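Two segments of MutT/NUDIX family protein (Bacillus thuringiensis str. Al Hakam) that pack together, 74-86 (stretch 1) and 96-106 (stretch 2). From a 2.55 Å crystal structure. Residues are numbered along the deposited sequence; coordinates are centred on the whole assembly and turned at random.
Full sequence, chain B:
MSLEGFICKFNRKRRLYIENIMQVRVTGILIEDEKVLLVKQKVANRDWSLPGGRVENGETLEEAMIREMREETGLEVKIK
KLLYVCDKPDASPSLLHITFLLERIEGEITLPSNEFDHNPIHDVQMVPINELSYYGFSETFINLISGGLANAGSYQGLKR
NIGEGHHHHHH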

ATOM      1  N   GLY B  74      23.749   4.755   3.068  1.00 32.97           N
ATOM      2  CA  GLY B  74      24.310   4.615   4.396  1.00 32.64           C
ATOM      3  C   GLY B  74      23.513   5.279   5.514  1.00 33.47           C
ATOM      4  O   GLY B  74      23.974   5.323   6.653  1.00 33.13           O
ATOM      5  N   LEU B  75      22.317   5.783   5.210  1.00 34.12           N
ATOM      6  CA  LEU B  75      21.478   6.449   6.213  1.00 34.83           C
ATOM      7  C   LEU B  75      20.554   5.497   6.969  1.00 36.21           C
ATOM      8  O   LEU B  75      20.197   4.433   6.470  1.00 36.48           O
ATOM      9  N   GLU B  76      20.168   5.893   8.178  1.00 36.65           N
ATOM     10  CA  GLU B  76      19.234   5.108   8.979  1.00 37.67           C
ATOM     11  C   GLU B  76      17.887   5.801   8.820  1.00 36.71           C
ATOM     12  O   GLU B  76      17.766   7.004   9.049  1.00 35.42           O
ATOM     13  N   VAL B  77      16.872   5.050   8.418  1.00 37.18           N
ATOM     14  CA  VAL B  77      15.563   5.648   8.210  1.00 36.06           C
ATOM     15  C   VAL B  77      14.417   4.865   8.816  1.00 36.43           C
ATOM     16  O   VAL B  77      14.573   3.717   9.231  1.00 36.90           O
ATOM     17  N   LYS B  78      13.259   5.509   8.868  1.00 36.93           N
ATOM     18  CA  LYS B  78      12.052   4.863   9.351  1.00 37.26           C
ATOM     19  C   LYS B  78      10.938   5.280   8.398  1.00 36.89           C
ATOM     20  O   LYS B  78      10.987   6.358   7.795  1.00 36.93           O
ATOM     21  N   ILE B  79       9.950   4.411   8.242  1.00 36.17           N
ATOM     22  CA  ILE B  79       8.829   4.682   7.362  1.00 37.09           C
ATOM     23  C   ILE B  79       7.823   5.652   7.977  1.00 38.01           C
ATOM     24  O   ILE B  79       7.488   5.549   9.152  1.00 38.46           O
ATOM     25  N   LYS B  80       7.363   6.609   7.182  1.00 39.52           N
ATOM     26  CA  LYS B  80       6.374   7.574   7.645  1.00 42.44           C
ATOM     27  C   LYS B  80       5.026   7.066   7.170  1.00 43.72           C
ATOM     28  O   LYS B  80       4.110   6.857   7.959  1.00 44.50           O
ATOM     29  N   LYS B  81       4.916   6.869   5.863  1.00 44.45           N
ATOM     30  CA  LYS B  81       3.686   6.384   5.274  1.00 44.31           C
ATOM     31  C   LYS B  81       3.867   5.775   3.894  1.00 42.62           C
ATOM     32  O   LYS B  81       4.857   6.021   3.203  1.00 42.12           O
ATOM     33  N   LEU B  82       2.891   4.960   3.519  1.00 40.46           N
ATOM     34  CA  LEU B  82       2.858   4.299   2.231  1.00 38.51           C
ATOM     35  C   LEU B  82       2.362   5.407   1.305  1.00 37.54           C
ATOM     36  O   LEU B  82       1.272   5.945   1.495  1.00 38.82           O
ATOM     37  N   LEU B  83       3.156   5.770   0.313  1.00 34.90           N
ATOM     38  CA  LEU B  83       2.745   6.839  -0.575  1.00 32.59           C
ATOM     39  C   LEU B  83       2.015   6.384  -1.828  1.00 30.88           C
ATOM     40  O   LEU B  83       1.003   6.971  -2.226  1.00 28.50           O
ATOM     41  N   TYR B  84       2.524   5.331  -2.448  1.00 28.58           N
ATOM     42  CA  TYR B  84       1.954   4.893  -3.696  1.00 29.55           C
ATOM     43  C   TYR B  84       2.200   3.414  -3.929  1.00 29.86           C
ATOM     44  O   TYR B  84       3.293   2.903  -3.673  1.00 29.18           O
ATOM     45  N   VAL B  85       1.169   2.733  -4.411  1.00 28.82           N
ATOM     46  CA  VAL B  85       1.256   1.316  -4.703  1.00 29.26           C
ATOM     47  C   VAL B  85       0.864   1.152  -6.162  1.00 30.83           C
ATOM     48  O   VAL B  85      -0.187   1.620  -6.601  1.00 30.23           O
ATOM     49  N   CYS B  86       1.745   0.511  -6.914  1.00 31.78           N
ATOM     50  CA  CYS B  86       1.516   0.290  -8.329  1.00 33.41           C
ATOM     51  C   CYS B  86       1.655  -1.201  -8.601  1.00 30.53           C
ATOM     52  O   CYS B  86       2.676  -1.803  -8.269  1.00 26.87           O
ATOM     53  N   LEU B  96       4.587  -5.785  -8.031  1.00 28.79           N
ATOM     54  CA  LEU B  96       3.976  -4.898  -7.064  1.00 30.94           C
ATOM     55  C   LEU B  96       5.079  -3.899  -6.690  1.00 32.28           C
ATOM     56  O   LEU B  96       6.164  -4.289  -6.256  1.00 32.74           O
ATOM     57  N   HIS B  97       4.813  -2.615  -6.893  1.00 32.87           N
ATOM     58  CA  HIS B  97       5.794  -1.575  -6.592  1.00 33.50           C
ATOM     59  C   HIS B  97       5.294  -0.616  -5.507  1.00 31.72           C
ATOM     60  O   HIS B  97       4.343   0.134  -5.725  1.00 31.05           O
ATOM     61  N   ILE B  98       5.938  -0.639  -4.345  1.00 30.31           N
ATOM     62  CA  ILE B  98       5.553   0.239  -3.240  1.00 30.65           C
ATOM     63  C   ILE B  98       6.535   1.402  -3.024  1.00 29.69           C
ATOM     64  O   ILE B  98       7.748   1.202  -2.982  1.00 28.57           O
ATOM     65  N   THR B  99       5.994   2.611  -2.877  1.00 27.67           N
ATOM     66  CA  THR B  99       6.798   3.805  -2.637  1.00 26.63           C
ATOM     67  C   THR B  99       6.546   4.326  -1.225  1.00 28.05           C
ATOM     68  O   THR B  99       5.404   4.613  -0.855  1.00 27.58           O
ATOM     69  N   PHE B 100       7.617   4.457  -0.444  1.00 29.10           N
ATOM     70  CA  PHE B 100       7.520   4.932   0.938  1.00 30.75           C
ATOM     71  C   PHE B 100       8.041   6.347   1.172  1.00 31.07           C
ATOM     72  O   PHE B 100       9.082   6.721   0.639  1.00 33.37           O
ATOM     73  N   LEU B 101       7.320   7.124   1.974  1.00 31.16           N
ATOM     74  CA  LEU B 101       7.791   8.448   2.356  1.00 32.05           C
ATOM     75  C   LEU B 101       8.656   8.105   3.559  1.00 32.41           C
ATOM     76  O   LEU B 101       8.161   7.556   4.543  1.00 32.56           O
ATOM     77  N   LEU B 102       9.948   8.400   3.466  1.00 32.39           N
ATOM     78  CA  LEU B 102      10.880   8.087   4.538  1.00 31.99           C
ATOM     79  C   LEU B 102      11.265   9.291   5.384  1.00 33.37           C
ATOM     80  O   LEU B 102      11.106  10.439   4.970  1.00 33.24           O
ATOM     81  N   GLU B 103      11.768   9.004   6.578  1.00 35.85           N
ATOM     82  CA  GLU B 103      12.229  10.027   7.506  1.00 38.86           C
ATOM     83  C   GLU B 103      13.547   9.550   8.125  1.00 39.22           C
ATOM     84  O   GLU B 103      13.694   8.374   8.466  1.00 37.55           O
ATOM     85  N   ARG B 104      14.509  10.459   8.253  1.00 41.35           N
ATOM     86  CA  ARG B 104      15.808  10.119   8.835  1.00 43.84           C
ATOM     87  C   ARG B 104      15.718   9.949  10.349  1.00 46.55           C
ATOM     88  O   ARG B 104      14.956  10.649  11.016  1.00 46.67           O
ATOM     89  N   ILE B 105      16.496   9.015  10.886  1.00 49.87           N
ATOM     90  CA  ILE B 105      16.527   8.784  12.327  1.00 54.80           C
ATOM     91  C   ILE B 105      17.979   8.623  12.774  1.00 59.01           C
ATOM     92  O   ILE B 105      18.886   9.205  12.174  1.00 59.29           O
ATOM     93  N   GLU B 106      18.195   7.834  13.824  1.00 63.86           N
ATOM     94  CA  GLU B 106      19.538   7.593  14.351  1.00 67.41           C
ATOM     95  C   GLU B 106      19.897   6.111  14.265  1.00 68.29           C
ATOM     96  O   GLU B 106      20.520   5.557  15.171  1.00 69.27           O
TER

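The two stretches pair as antiparallel strands, 77-86 against 96-104, and bury 1291 Å² between them. At the leading end, Leu-75 (m, t) points toward stretch 2 and lays its CD2 4.1 Å from CD of Arg-104. Glu-76 (m, m) sets its CB 3.9 Å from CG1 of Ile-105, while its carboxylate is engaged elsewhere in the structure. Its backbone makes two polar contacts: Ile-105 N donates to Glu-76 O (3.0 Å), and water 1 accepts from Glu-76 N (2.8 Å) and donates weakly to Ile-105 O (3.4 Å).

Val-77 (m) points away overall, yet its CG2 reaches CD2 of Leu-102 at 4.1 Å. Lys-78 (p, t, t, t) lies on the same face as its partner Glu-103, and the extended chain carries NZ to a long salt bridge with Glu-103 OE2 (3.6 Å). On the way, its CD packs 3.6 Å from CG2 of Ile-105.

Ile-79 (m, t) occupies the other face, with Leu-102 and Phe-100. Its CD1 sits 3.4 Å from the centroid of the Phe-100 ring, only 7° off the ring normal, a CH-pi contact directly over the face; its CG1 lies 4.0 Å from Leu-102 CD2.

A bulge follows, in which Lys-80 N and Lys-81 O both bond to Leu-101, to its O (2.9 Å) and from its N (3.0 Å). Lys-80, with chi2 between wells at -115°, points toward stretch 2 and brings NZ 3.9 Å from Glu-103 OE1, so Glu-103 (t, t) receives a long salt bridge at each carboxylate oxygen. Lys-81 shares a face with Leu-101, but its end leads away.

Leu-82 (t, m) returns to the apolar face, its CD2 lodged 3.4 Å from Phe-100 CE2 and 3.5 Å from Ile-98 CG2. At the second bulge Leu-83 (t, p) points toward stretch 2, with CD2 3.7 Å from Thr-99 CG2 and CB 4.0 Å from Leu-101 CG. Both Leu-83 N (2.8 Å) and, weakly, Tyr-84 N (3.4 Å) donate to Thr-99 O.

Tyr-84 (t) approaches Thr-99 (m) through their CB atoms, 4.1 Å apart, before its ring leads away. Water 2 donates to Tyr-84 O (3.0 Å) and His-97 O (2.8 Å) and lies 2.9 Å from Thr-99 OG1, to which it is also hydrogen-bonded. Val-85 (t) packs CG1 3.8 Å from Leu-96 CD1 and CG2 4.2 Å from Ile-98 CG1. Finally, Cys-86 (t) meets His-97 (t) CB to CB at 4.2 Å, while the imidazole leads away to a partner elsewhere in the structure.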

ATOM      1  CB  LEU B  75      20.593   7.508   5.554  1.00 34.88           C
ATOM      2  CG  LEU B  75      21.199   8.709   4.838  1.00 35.08           C
ATOM      3  CD1 LEU B  75      20.070   9.561   4.267  1.00 32.75           C
ATOM      4  CD2 LEU B  75      22.043   9.521   5.818  1.00 33.27           C
ATOM      5  CB  GLU B  76      19.644   5.093  10.454  1.00 39.54           C
ATOM      6  CG  GLU B  76      20.788   4.144  10.761  1.00 43.44           C
ATOM      7  CD  GLU B  76      20.478   2.713  10.344  1.00 46.68           C
ATOM      8  OE1 GLU B  76      19.446   2.165  10.795  1.00 48.77           O
ATOM      9  OE2 GLU B  76      21.265   2.133   9.567  1.00 48.04           O
ATOM     10  CB  VAL B  77      15.269   5.795   6.703  1.00 36.35           C
ATOM     11  CG1 VAL B  77      16.380   6.590   6.028  1.00 34.72           C
ATOM     12  CG2 VAL B  77      15.134   4.412   6.063  1.00 32.57           C
ATOM     13  CB  LYS B  78      11.724   5.279  10.786  1.00 37.76           C
ATOM     14  CG  LYS B  78      11.083   6.636  10.939  1.00 41.33           C
ATOM     15  CD  LYS B  78      10.791   6.904  12.416  1.00 45.99           C
ATOM     16  CE  LYS B  78      10.243   8.312  12.638  1.00 48.55           C
ATOM     17  NZ  LYS B  78      10.006   8.594  14.082  1.00 50.16           N
ATOM     18  CB  ILE B  79       8.121   3.358   6.989  1.00 36.66           C
ATOM     19  CG1 ILE B  79       9.062   2.526   6.113  1.00 36.52           C
ATOM     20  CG2 ILE B  79       6.796   3.637   6.283  1.00 35.89           C
ATOM     21  CD1 ILE B  79       8.446   1.289   5.540  1.00 40.85           C
ATOM     22  CB  LYS B  80       6.618   8.959   7.039  1.00 42.96           C
ATOM     23  CG  LYS B  80       7.797   9.713   7.616  1.00 47.47           C
ATOM     24  CD  LYS B  80       7.342  10.967   8.358  1.00 51.54           C
ATOM     25  CE  LYS B  80       6.768  12.021   7.409  1.00 51.84           C
ATOM     26  NZ  LYS B  80       7.796  12.570   6.478  1.00 52.47           N
ATOM     27  CB  LYS B  81       2.649   7.507   5.195  1.00 46.24           C
ATOM     28  CG  LYS B  81       1.758   7.608   6.418  1.00 49.72           C
ATOM     29  CD  LYS B  81       0.652   8.618   6.197  1.00 52.70           C
ATOM     30  CE  LYS B  81      -0.391   8.550   7.304  1.00 54.89           C
ATOM     31  NZ  LYS B  81      -1.647   9.273   6.917  1.00 54.96           N
ATOM     32  CB  LEU B  82       1.848   3.159   2.290  1.00 41.78           C
ATOM     33  CG  LEU B  82       1.861   2.007   1.297  1.00 42.55           C
ATOM     34  CD1 LEU B  82       2.223   2.546  -0.070  1.00 45.68           C
ATOM     35  CD2 LEU B  82       2.843   0.945   1.755  1.00 42.30           C
ATOM     36  CB  LEU B  83       3.962   7.666  -1.004  1.00 32.81           C
ATOM     37  CG  LEU B  83       3.639   8.719  -2.069  1.00 34.15           C
ATOM     38  CD1 LEU B  83       2.815   9.832  -1.433  1.00 33.74           C
ATOM     39  CD2 LEU B  83       4.920   9.279  -2.670  1.00 35.55           C
ATOM     40  CB  TYR B  84       2.595   5.718  -4.814  1.00 31.48           C
ATOM     41  CG  TYR B  84       2.005   5.549  -6.182  1.00 35.70           C
ATOM     42  CD1 TYR B  84       0.845   6.227  -6.552  1.00 37.45           C
ATOM     43  CD2 TYR B  84       2.628   4.741  -7.130  1.00 38.38           C
ATOM     44  CE1 TYR B  84       0.321   6.111  -7.841  1.00 40.22           C
ATOM     45  CE2 TYR B  84       2.117   4.616  -8.418  1.00 41.71           C
ATOM     46  CZ  TYR B  84       0.967   5.305  -8.768  1.00 42.83           C
ATOM     47  OH  TYR B  84       0.482   5.197 -10.055  1.00 47.16           O
ATOM     48  CB  VAL B  85       0.318   0.481  -3.793  1.00 28.68           C
ATOM     49  CG1 VAL B  85       0.325  -0.969  -4.236  1.00 27.26           C
ATOM     50  CG2 VAL B  85       0.783   0.575  -2.342  1.00 25.63           C
ATOM     51  CB  CYS B  86       2.548   1.083  -9.146  1.00 37.54           C
ATOM     52  SG  CYS B  86       2.506   0.762 -10.931  1.00 49.38           S
ATOM     53  CB  LEU B  96       3.508  -5.691  -5.847  1.00 30.91           C
ATOM     54  CG  LEU B  96       2.692  -4.904  -4.824  1.00 33.70           C
ATOM     55  CD1 LEU B  96       1.451  -4.328  -5.488  1.00 34.10           C
ATOM     56  CD2 LEU B  96       2.308  -5.812  -3.676  1.00 35.24           C
ATOM     57  CB  HIS B  97       6.118  -0.787  -7.869  1.00 35.76           C
ATOM     58  CG  HIS B  97       7.237   0.196  -7.707  1.00 43.90           C
ATOM     59  ND1 HIS B  97       7.518   1.169  -8.646  1.00 46.50           N
ATOM     60  CD2 HIS B  97       8.155   0.351  -6.720  1.00 44.53           C
ATOM     61  CE1 HIS B  97       8.557   1.879  -8.244  1.00 47.04           C
ATOM     62  NE2 HIS B  97       8.963   1.402  -7.077  1.00 46.34           N
ATOM     63  CB  ILE B  98       5.447  -0.539  -1.891  1.00 32.16           C
ATOM     64  CG1 ILE B  98       4.321  -1.576  -1.940  1.00 31.85           C
ATOM     65  CG2 ILE B  98       5.165   0.430  -0.758  1.00 32.44           C
ATOM     66  CD1 ILE B  98       4.712  -2.886  -2.561  1.00 35.36           C
ATOM     67  CB  THR B  99       6.467   4.935  -3.641  1.00 26.64           C
ATOM     68  OG1 THR B  99       7.003   4.608  -4.927  1.00 24.86           O
ATOM     69  CG2 THR B  99       7.070   6.257  -3.182  1.00 27.40           C
ATOM     70  CB  PHE B 100       8.323   4.027   1.881  1.00 31.00           C
ATOM     71  CG  PHE B 100       7.721   2.681   2.117  1.00 32.78           C
ATOM     72  CD1 PHE B 100       8.395   1.531   1.724  1.00 32.84           C
ATOM     73  CD2 PHE B 100       6.498   2.556   2.775  1.00 33.19           C
ATOM     74  CE1 PHE B 100       7.865   0.274   1.986  1.00 35.71           C
ATOM     75  CE2 PHE B 100       5.956   1.307   3.043  1.00 31.78           C
ATOM     76  CZ  PHE B 100       6.636   0.161   2.649  1.00 34.31           C
ATOM     77  CB  LEU B 101       6.647   9.360   2.797  1.00 33.19           C
ATOM     78  CG  LEU B 101       5.887  10.031   1.655  1.00 36.13           C
ATOM     79  CD1 LEU B 101       4.768  10.902   2.218  1.00 36.71           C
ATOM     80  CD2 LEU B 101       6.858  10.863   0.836  1.00 34.41           C
ATOM     81  CB  LEU B 102      12.145   7.465   3.950  1.00 28.81           C
ATOM     82  CG  LEU B 102      11.945   6.150   3.204  1.00 28.51           C
ATOM     83  CD1 LEU B 102      13.235   5.744   2.490  1.00 25.87           C
ATOM     84  CD2 LEU B 102      11.512   5.079   4.197  1.00 25.11           C
ATOM     85  CB  GLU B 103      11.185  10.253   8.592  1.00 43.67           C
ATOM     86  CG  GLU B 103      11.555  11.295   9.616  1.00 50.82           C
ATOM     87  CD  GLU B 103      10.374  11.672  10.490  1.00 56.61           C
ATOM     88  OE1 GLU B 103       9.430  12.311   9.966  1.00 57.85           O
ATOM     89  OE2 GLU B 103      10.388  11.325  11.693  1.00 59.59           O
ATOM     90  CB  ARG B 104      16.837  11.214   8.530  1.00 41.12           C
ATOM     91  CG  ARG B 104      17.976  10.769   7.629  1.00 39.81           C
ATOM     92  CD  ARG B 104      19.229  11.600   7.859  1.00 33.83           C
ATOM     93  NE  ARG B 104      18.965  13.026   7.742  1.00 32.14           N
ATOM     94  CZ  ARG B 104      19.823  13.979   8.094  1.00 31.74           C
ATOM     95  NH1 ARG B 104      21.013  13.654   8.590  1.00 29.80           N
ATOM     96  NH2 ARG B 104      19.487  15.258   7.956  1.00 28.86           N
ATOM     97  CB  ILE B 105      15.731   7.520  12.727  1.00 53.03           C
ATOM     98  CG1 ILE B 105      16.295   6.292  12.011  1.00 52.27           C
ATOM     99  CG2 ILE B 105      14.261   7.708  12.397  1.00 53.38           C
ATOM    100  CD1 ILE B 105      15.645   4.988  12.429  1.00 49.86           C
ATOM    101  CB  GLU B 106      19.633   8.063  15.809  1.00 70.41           C
ATOM    102  CG  GLU B 106      19.372   9.552  16.002  1.00 74.42           C
ATOM    103  CD  GLU B 106      20.219  10.408  15.078  1.00 76.83           C
ATOM    104  OE1 GLU B 106      21.461  10.253  15.101  1.00 78.08           O
ATOM    105  OE2 GLU B 106      19.644  11.231  14.329  1.00 77.80           O
TER
HETATM  106  O   HOH W   1      20.962   8.018   9.796  1.00 48.56           O
HETATM  107  O   HOH W   2       5.016   2.857  -6.159  1.00 39.34           O